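PDB 5C86: kelch domain-containing protein from Colletotrichum graminicola M1.001, which probably oxidises alcohols to aldehydes at a mononuclear copper centre, as a fungal alcohol oxidase of the AA5 family of galactose and glyoxal oxidases. Local coordinates for residues V395-Q406 and K443-Y453; M286-M297 and P308-P317. One frame throughout, in Å; residues are numbered along the deposited sequence.

Contact 1: V395-Q406 and K443-Y453; sequences VRAGAPITITMQ and KSFTVNVPNDY
I403 and F445 form a hydrogen-bonded pair in the antiparallel register of strands 400-405 and 444-448, neighbouring strands of the immunoglobulin-like early-set (E-set) domain of the galactose oxidase family. Their backbone N and O atoms bond in both directions, and the same reciprocal pattern joins I401 to V447. One face of the sheet is apolar: I401, I403, V447 and F445 point into the domain, where strand 387-390 packs on I403 and F413 meets the F445 ring. The other face carries hydroxyls. T402 OG1 and T446 OG1, both anti to their own carbonyl carbons, meet at 2.8 Å across a non-hydrogen-bonded pair, whereas T404 OG1 and S444 OG lie further apart at 3.3 Å.

K443 closes one end. Its CB lies 3.7 Å from M405 O, CG and CD keep alongside that same oxygen, and the bends at chi3 and chi4 curl CE back until NZ donates to M405 O at 2.8 Å. The lysine chain thus wraps a carbonyl oxygen at the strand end, while M405 N donates to K443 O.

At the other end the type II turn from R396 to A399 brings its backbone against 449-453. G398 N makes two weak bonds, to V449 O and P450 O, and V449 CG2 packs on V395 CG2 at 3.7 Å. The Y453 hydroxyl accepts the A397 N-H almost straight (170°) and is also bonded to T481 O, so two partners hold the hydroxyl in place. A397 CB then sits over one face of that ring in a CH-pi contact, 3.6 Å from its centroid and 18° off the normal.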
# COMPACT_ATOMS: atom_id res chain seq x y z
N VAL A 395 -17.93 2.10 -12.37
CA VAL A 395 -18.14 1.19 -13.47
C VAL A 395 -17.82 -0.20 -13.05
O VAL A 395 -17.03 -0.41 -12.14
CB VAL A 395 -17.39 1.54 -14.71
CG1 VAL A 395 -17.74 2.98 -15.19
CG2 VAL A 395 -15.92 1.47 -14.47
N ARG A 396 -18.40 -1.16 -13.72
CA ARG A 396 -18.12 -2.55 -13.43
C ARG A 396 -16.84 -2.96 -14.16
O ARG A 396 -16.36 -2.26 -15.09
CB ARG A 396 -19.28 -3.44 -14.01
CG ARG A 396 -20.50 -3.32 -13.15
CD ARG A 396 -21.77 -3.93 -13.75
NE ARG A 396 -22.76 -4.05 -12.66
CZ ARG A 396 -24.04 -4.41 -12.82
NH1 ARG A 396 -24.83 -4.48 -11.76
NH2 ARG A 396 -24.52 -4.68 -14.03
N ALA A 397 -16.32 -4.15 -13.86
CA ALA A 397 -15.24 -4.75 -14.64
C ALA A 397 -15.66 -4.89 -16.09
O ALA A 397 -16.82 -5.20 -16.41
CB ALA A 397 -14.84 -6.09 -14.05
N GLY A 398 -14.74 -4.54 -16.95
CA GLY A 398 -15.02 -4.61 -18.43
C GLY A 398 -15.55 -3.32 -19.07
O GLY A 398 -15.58 -3.21 -20.28
N ALA A 399 -16.00 -2.38 -18.24
CA ALA A 399 -16.83 -1.28 -18.71
C ALA A 399 -15.94 -0.21 -19.30
O ALA A 399 -14.77 -0.04 -18.90
CB ALA A 399 -17.65 -0.76 -17.60
N PRO A 400 -16.46 0.52 -20.24
CA PRO A 400 -15.71 1.59 -20.81
C PRO A 400 -15.78 2.86 -19.98
O PRO A 400 -16.76 3.11 -19.30
CB PRO A 400 -16.42 1.82 -22.18
CG PRO A 400 -17.86 1.55 -21.85
CD PRO A 400 -17.80 0.39 -20.88
N ILE A 401 -14.71 3.67 -20.07
CA ILE A 401 -14.64 5.01 -19.53
C ILE A 401 -14.05 5.88 -20.64
O ILE A 401 -12.96 5.58 -21.16
CB ILE A 401 -13.72 5.11 -18.35
CG1 ILE A 401 -14.23 4.26 -17.20
CG2 ILE A 401 -13.66 6.55 -17.80
CD1 ILE A 401 -13.21 4.24 -16.04
N THR A 402 -14.74 6.94 -21.01
CA THR A 402 -14.19 7.91 -21.90
C THR A 402 -13.59 9.07 -21.06
O THR A 402 -14.31 9.65 -20.21
CB THR A 402 -15.24 8.46 -22.90
OG1 THR A 402 -15.70 7.36 -23.70
CG2 THR A 402 -14.63 9.49 -23.83
N ILE A 403 -12.34 9.39 -21.33
CA ILE A 403 -11.54 10.36 -20.63
C ILE A 403 -11.40 11.52 -21.59
O ILE A 403 -10.85 11.31 -22.67
CB ILE A 403 -10.18 9.80 -20.28
CG1 ILE A 403 -10.29 8.51 -19.46
CG2 ILE A 403 -9.33 10.89 -19.55
CD1 ILE A 403 -9.23 7.50 -19.72
N THR A 404 -11.81 12.71 -21.21
CA THR A 404 -11.60 13.87 -22.15
C THR A 404 -10.52 14.76 -21.54
O THR A 404 -10.65 15.20 -20.42
CB THR A 404 -12.89 14.65 -22.26
OG1 THR A 404 -13.92 13.77 -22.75
CG2 THR A 404 -12.72 15.80 -23.22
N MET A 405 -9.46 14.94 -22.30
CA MET A 405 -8.29 15.75 -21.95
C MET A 405 -8.53 17.16 -22.37
O MET A 405 -9.14 17.43 -23.41
CB MET A 405 -7.03 15.20 -22.59
CG MET A 405 -6.77 13.71 -22.29
SD MET A 405 -6.72 13.36 -20.50
CE MET A 405 -5.30 14.36 -20.07
N GLN A 406 -7.95 18.07 -21.61
CA GLN A 406 -8.03 19.51 -21.92
C GLN A 406 -7.37 19.88 -23.23
O GLN A 406 -7.97 20.68 -24.01
CB GLN A 406 -7.42 20.27 -20.75
CG GLN A 406 -7.48 21.81 -20.94
CD GLN A 406 -6.82 22.43 -19.73
OE1 GLN A 406 -7.40 22.47 -18.71
NE2 GLN A 406 -5.54 22.71 -19.82
N LYS A 443 -8.30 14.37 -27.97
CA LYS A 443 -8.79 14.85 -26.65
C LYS A 443 -9.57 13.77 -25.91
O LYS A 443 -9.33 13.49 -24.71
CB LYS A 443 -9.63 16.08 -26.81
CG LYS A 443 -8.83 17.34 -27.22
CD LYS A 443 -9.70 18.63 -27.31
CE LYS A 443 -10.92 18.85 -26.31
NZ LYS A 443 -11.07 18.98 -24.76
N SER A 444 -10.44 13.09 -26.61
CA SER A 444 -11.26 12.11 -25.94
C SER A 444 -10.61 10.73 -26.26
O SER A 444 -10.22 10.45 -27.41
CB SER A 444 -12.68 12.12 -26.50
OG SER A 444 -13.32 13.27 -25.94
N PHE A 445 -10.44 9.92 -25.21
CA PHE A 445 -9.85 8.60 -25.29
C PHE A 445 -10.72 7.66 -24.53
O PHE A 445 -11.11 7.96 -23.39
CB PHE A 445 -8.47 8.56 -24.74
CG PHE A 445 -7.51 9.34 -25.52
CD1 PHE A 445 -7.45 10.71 -25.36
CD2 PHE A 445 -6.66 8.71 -26.43
CE1 PHE A 445 -6.59 11.45 -26.14
CE2 PHE A 445 -5.79 9.46 -27.20
CZ PHE A 445 -5.81 10.84 -27.05
N THR A 446 -10.98 6.48 -25.07
CA THR A 446 -11.80 5.56 -24.33
C THR A 446 -10.95 4.35 -23.95
O THR A 446 -10.23 3.81 -24.76
CB THR A 446 -13.04 5.12 -25.14
OG1 THR A 446 -13.83 6.31 -25.43
CG2 THR A 446 -13.86 4.08 -24.39
N VAL A 447 -11.05 3.96 -22.70
CA VAL A 447 -10.39 2.80 -22.12
C VAL A 447 -11.45 1.83 -21.65
O VAL A 447 -12.62 2.19 -21.49
CB VAL A 447 -9.50 3.20 -20.89
CG1 VAL A 447 -8.39 4.11 -21.32
CG2 VAL A 447 -10.30 3.79 -19.71
N ASN A 448 -11.03 0.60 -21.37
CA ASN A 448 -11.94 -0.29 -20.67
C ASN A 448 -11.24 -0.78 -19.41
O ASN A 448 -10.08 -1.20 -19.41
CB ASN A 448 -12.27 -1.54 -21.50
CG ASN A 448 -13.10 -1.31 -22.71
OD1 ASN A 448 -13.66 -0.22 -22.98
ND2 ASN A 448 -13.27 -2.40 -23.44
N VAL A 449 -12.03 -0.88 -18.35
CA VAL A 449 -11.55 -1.51 -17.12
C VAL A 449 -11.33 -3.01 -17.38
O VAL A 449 -12.18 -3.56 -18.05
CB VAL A 449 -12.55 -1.32 -16.01
CG1 VAL A 449 -12.14 -2.09 -14.78
CG2 VAL A 449 -12.66 0.15 -15.69
N PRO A 450 -10.27 -3.63 -16.86
CA PRO A 450 -10.11 -5.04 -17.03
C PRO A 450 -11.39 -5.83 -16.65
O PRO A 450 -12.10 -5.51 -15.74
CB PRO A 450 -8.99 -5.38 -16.05
CG PRO A 450 -8.14 -4.11 -16.06
CD PRO A 450 -9.11 -3.02 -16.17
N ASN A 451 -11.63 -6.93 -17.43
CA ASN A 451 -12.76 -7.73 -17.07
C ASN A 451 -12.65 -8.62 -15.87
O ASN A 451 -13.68 -9.02 -15.31
CB ASN A 451 -13.07 -8.59 -18.29
CG ASN A 451 -14.09 -7.97 -19.16
OD1 ASN A 451 -15.25 -7.73 -18.76
ND2 ASN A 451 -13.67 -7.70 -20.42
N ASP A 452 -11.47 -8.90 -15.39
CA ASP A 452 -11.29 -9.85 -14.32
C ASP A 452 -11.14 -9.05 -13.01
O ASP A 452 -10.21 -8.21 -12.86
CB ASP A 452 -9.99 -10.63 -14.57
CG ASP A 452 -9.92 -11.91 -13.76
OD1 ASP A 452 -10.21 -11.89 -12.56
OD2 ASP A 452 -9.59 -12.96 -14.39
N TYR A 453 -12.01 -9.34 -12.06
CA TYR A 453 -11.96 -8.69 -10.76
C TYR A 453 -10.75 -9.08 -9.96
O TYR A 453 -10.51 -8.39 -8.95
CB TYR A 453 -13.23 -8.93 -9.93
CG TYR A 453 -14.40 -8.11 -10.37
CD1 TYR A 453 -14.55 -6.78 -10.08
CD2 TYR A 453 -15.44 -8.71 -11.11
CE1 TYR A 453 -15.63 -6.05 -10.51
CE2 TYR A 453 -16.53 -7.96 -11.49
CZ TYR A 453 -16.65 -6.67 -11.20
OH TYR A 453 -17.69 -5.88 -11.65

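Contact 2: M286-M297 and P308-P317; sequences MPDGKIWVVGGM and PQLTPELFDP
W292 has CG anti to its backbone N (chi1 -170°), which brings the end of the indole close to segment 308-317 and sets it alongside P312; L314, on the same face, has a similar first torsion (chi1 -177°) and carries CD1 to M286. The indole meets the proline through NE1, CE2 and CZ2: NE1 lies 3.4 Å from P312 CB, and CZ2 packs on P312 CG. The NE1 contact with P312 is one of van der Waals packing, the hydrogen-bond partner of NE1 being T325 OG1, while W368 stacks on the indole. P312 CG also meets V294 CG2, and V294 CB lies over one face of the indole, so the valine, proline and tryptophan pack as one cluster. Beyond them L314 CD1 presses on M286 CE at 3.5 Å, tighter than usual for two carbons, and K290 CB lies 3.9 Å from L314 CD1.

The opposite face pairs I291 with F315, their side chains lying side by side and pointing the same way. I291 CD1 reaches the edge of the phenyl ring near its plane, 4.1 Å from F315 CD2, and also touches P317 CG. On this face E313 turns its carboxylate to R278 in a salt bridge and to K275 N.

Four backbone bonds tie I291 to F315 and V293 to E313. The shortest, F315 N to I291 O at 2.7 Å, is nearly straight (174°). Past V293 the register slips by one residue, and pairing resumes where Q309 N donates to G296 O at 2.9 Å. D288, before the strand, forms an Asx turn through OD1 to K290 N and a salt bridge through OD2 to K290 NZ. Strands 291-294 and 313-316 are the middle pair of a four-stranded antiparallel sheet, 282-285 to 321-324, the arrangement of a kelch-type beta-propeller blade.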
# COMPACT_ATOMS: atom_id res chain seq x y z
N MET A 286 4.08 4.18 -9.14
CA MET A 286 3.71 5.42 -9.79
C MET A 286 2.94 5.20 -11.10
O MET A 286 2.96 4.09 -11.66
CB MET A 286 4.98 6.18 -10.02
CG MET A 286 5.51 6.83 -8.74
SD MET A 286 7.22 7.39 -9.00
CE MET A 286 7.89 5.95 -8.95
N PRO A 287 2.28 6.25 -11.61
CA PRO A 287 1.43 6.02 -12.78
C PRO A 287 2.14 5.50 -14.00
O PRO A 287 1.45 4.83 -14.81
CB PRO A 287 0.84 7.40 -13.09
CG PRO A 287 1.41 8.31 -12.11
CD PRO A 287 1.95 7.53 -10.96
N ASP A 288 3.40 5.79 -14.20
CA ASP A 288 4.14 5.26 -15.32
C ASP A 288 4.68 3.90 -15.14
O ASP A 288 5.35 3.38 -16.04
CB ASP A 288 5.35 6.16 -15.62
CG ASP A 288 6.29 6.38 -14.46
OD1 ASP A 288 6.08 5.83 -13.38
OD2 ASP A 288 7.29 7.15 -14.67
N GLY A 289 4.41 3.26 -14.01
CA GLY A 289 4.87 1.88 -13.78
C GLY A 289 6.18 1.74 -13.10
O GLY A 289 6.54 0.66 -12.70
N LYS A 290 6.80 2.88 -12.81
CA LYS A 290 8.01 2.81 -12.01
C LYS A 290 7.68 2.68 -10.54
O LYS A 290 6.52 2.89 -10.12
CB LYS A 290 8.97 4.00 -12.27
CG LYS A 290 9.48 4.04 -13.71
CD LYS A 290 10.59 5.18 -13.83
CE LYS A 290 10.93 5.59 -15.26
NZ LYS A 290 9.92 6.62 -15.69
N ILE A 291 8.69 2.31 -9.77
CA ILE A 291 8.51 2.05 -8.33
C ILE A 291 9.55 2.81 -7.51
O ILE A 291 10.72 2.79 -7.83
CB ILE A 291 8.60 0.59 -8.00
CG1 ILE A 291 7.54 -0.19 -8.80
CG2 ILE A 291 8.43 0.31 -6.52
CD1 ILE A 291 7.73 -1.69 -8.84
N TRP A 292 9.12 3.54 -6.51
CA TRP A 292 10.09 4.28 -5.65
C TRP A 292 10.23 3.53 -4.34
O TRP A 292 9.19 3.17 -3.75
CB TRP A 292 9.54 5.61 -5.41
CG TRP A 292 10.47 6.61 -4.76
CD1 TRP A 292 11.64 7.01 -5.23
CD2 TRP A 292 10.18 7.38 -3.59
NE1 TRP A 292 12.13 8.05 -4.45
CE2 TRP A 292 11.26 8.28 -3.44
CE3 TRP A 292 9.12 7.44 -2.70
CZ2 TRP A 292 11.26 9.24 -2.44
CZ3 TRP A 292 9.13 8.44 -1.72
CH2 TRP A 292 10.20 9.31 -1.64
N VAL A 293 11.46 3.30 -3.93
CA VAL A 293 11.80 2.56 -2.72
C VAL A 293 12.47 3.54 -1.80
O VAL A 293 13.57 4.01 -2.14
CB VAL A 293 12.66 1.33 -2.97
CG1 VAL A 293 12.80 0.57 -1.71
CG2 VAL A 293 11.99 0.44 -4.05
N VAL A 294 11.85 3.82 -0.66
CA VAL A 294 12.34 4.90 0.21
C VAL A 294 12.54 4.40 1.65
O VAL A 294 11.74 3.62 2.21
CB VAL A 294 11.36 6.08 0.24
CG1 VAL A 294 9.92 5.71 0.51
CG2 VAL A 294 11.83 7.23 1.16
N GLY A 295 13.67 4.84 2.23
CA GLY A 295 13.93 4.59 3.65
C GLY A 295 14.47 3.22 3.90
O GLY A 295 15.09 2.56 3.05
N GLY A 296 14.19 2.73 5.13
CA GLY A 296 14.76 1.47 5.59
C GLY A 296 16.15 1.62 6.18
O GLY A 296 16.81 2.64 6.02
N MET A 297 16.58 0.57 6.84
CA MET A 297 17.92 0.51 7.47
C MET A 297 18.63 -0.74 7.11
O MET A 297 18.03 -1.70 6.59
CB MET A 297 17.74 0.63 8.99
CG MET A 297 17.08 -0.56 9.65
SD MET A 297 16.31 -0.28 11.26
CE MET A 297 17.72 0.22 12.28
N PRO A 308 20.75 4.10 8.79
CA PRO A 308 19.68 4.49 7.91
C PRO A 308 20.11 4.51 6.48
O PRO A 308 21.25 4.86 6.13
CB PRO A 308 19.30 5.88 8.43
CG PRO A 308 20.66 6.46 8.80
CD PRO A 308 21.33 5.28 9.48
N GLN A 309 19.17 4.20 5.60
CA GLN A 309 19.37 4.39 4.16
C GLN A 309 18.61 5.70 3.83
O GLN A 309 17.38 5.73 3.79
CB GLN A 309 18.87 3.16 3.38
CG GLN A 309 19.63 1.89 3.70
CD GLN A 309 21.02 1.84 3.09
OE1 GLN A 309 21.57 2.92 2.73
NE2 GLN A 309 21.53 0.70 2.84
N LEU A 310 19.37 6.78 3.58
CA LEU A 310 18.83 8.10 3.36
C LEU A 310 18.67 8.48 1.87
O LEU A 310 18.14 9.52 1.57
CB LEU A 310 19.75 9.15 4.02
CG LEU A 310 19.79 8.97 5.53
CD1 LEU A 310 20.74 10.12 6.11
CD2 LEU A 310 18.43 9.08 6.17
N THR A 311 19.15 7.64 0.97
CA THR A 311 19.02 7.83 -0.45
C THR A 311 17.99 6.78 -1.02
O THR A 311 18.32 5.58 -1.07
CB THR A 311 20.34 7.64 -1.17
OG1 THR A 311 21.25 8.65 -0.66
CG2 THR A 311 20.18 7.89 -2.59
N PRO A 312 16.83 7.29 -1.48
CA PRO A 312 15.81 6.38 -2.07
C PRO A 312 16.30 5.96 -3.41
O PRO A 312 17.24 6.56 -3.98
CB PRO A 312 14.59 7.24 -2.20
CG PRO A 312 14.76 8.45 -1.23
CD PRO A 312 16.26 8.62 -1.27
N GLU A 313 15.64 4.94 -4.00
CA GLU A 313 15.89 4.48 -5.34
C GLU A 313 14.63 4.42 -6.14
O GLU A 313 13.59 4.08 -5.66
CB GLU A 313 16.61 3.13 -5.32
CG GLU A 313 18.10 3.28 -4.89
CD GLU A 313 18.76 1.91 -4.69
OE1 GLU A 313 18.52 1.24 -3.60
OE2 GLU A 313 19.44 1.41 -5.66
N LEU A 314 14.76 4.79 -7.40
CA LEU A 314 13.72 4.72 -8.42
C LEU A 314 13.97 3.48 -9.25
O LEU A 314 15.03 3.32 -9.82
CB LEU A 314 13.74 5.98 -9.28
CG LEU A 314 12.66 6.06 -10.32
CD1 LEU A 314 11.26 5.98 -9.78
CD2 LEU A 314 12.88 7.41 -11.05
N PHE A 315 13.02 2.53 -9.25
CA PHE A 315 13.19 1.28 -9.97
C PHE A 315 12.30 1.29 -11.22
O PHE A 315 11.15 1.64 -11.16
CB PHE A 315 12.79 0.10 -9.11
CG PHE A 315 12.82 -1.24 -9.80
CD1 PHE A 315 14.01 -1.84 -10.11
CD2 PHE A 315 11.64 -1.87 -10.17
CE1 PHE A 315 14.01 -3.08 -10.69
CE2 PHE A 315 11.64 -3.10 -10.79
CZ PHE A 315 12.85 -3.69 -11.07
N ASP A 316 12.85 0.85 -12.38
CA ASP A 316 12.13 0.78 -13.63
C ASP A 316 11.93 -0.68 -13.96
O ASP A 316 12.87 -1.34 -14.34
CB ASP A 316 12.88 1.52 -14.75
CG ASP A 316 12.16 1.47 -16.08
OD1 ASP A 316 11.16 0.68 -16.22
OD2 ASP A 316 12.63 2.32 -16.91
N PRO A 317 10.76 -1.23 -13.81
CA PRO A 317 10.58 -2.67 -14.06
C PRO A 317 10.77 -3.05 -15.51
O PRO A 317 11.04 -4.20 -15.72
CB PRO A 317 9.13 -2.93 -13.63
CG PRO A 317 8.82 -1.81 -12.72
CD PRO A 317 9.52 -0.61 -13.28

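Contact 2 belongs to a propeller blade and contact 1 to the E-set domain that follows it in the chain; their centres lie 29 Å apart, their nearest atoms about 12 Å, and they do not touch. The blade nevertheless meets the other domain directly, because P287 O, in the turn leading into strand 291-294, is bonded to S414 and R431. Both residues lie on strands of the E-set domain. Copper is bound in this protein by Y120, H335 and H423; the M297 side chain of contact 2 is about 10 Å from that of H335, too far for direct contact. Contact 1 lies away from the site, and no copper is bound in this apo form.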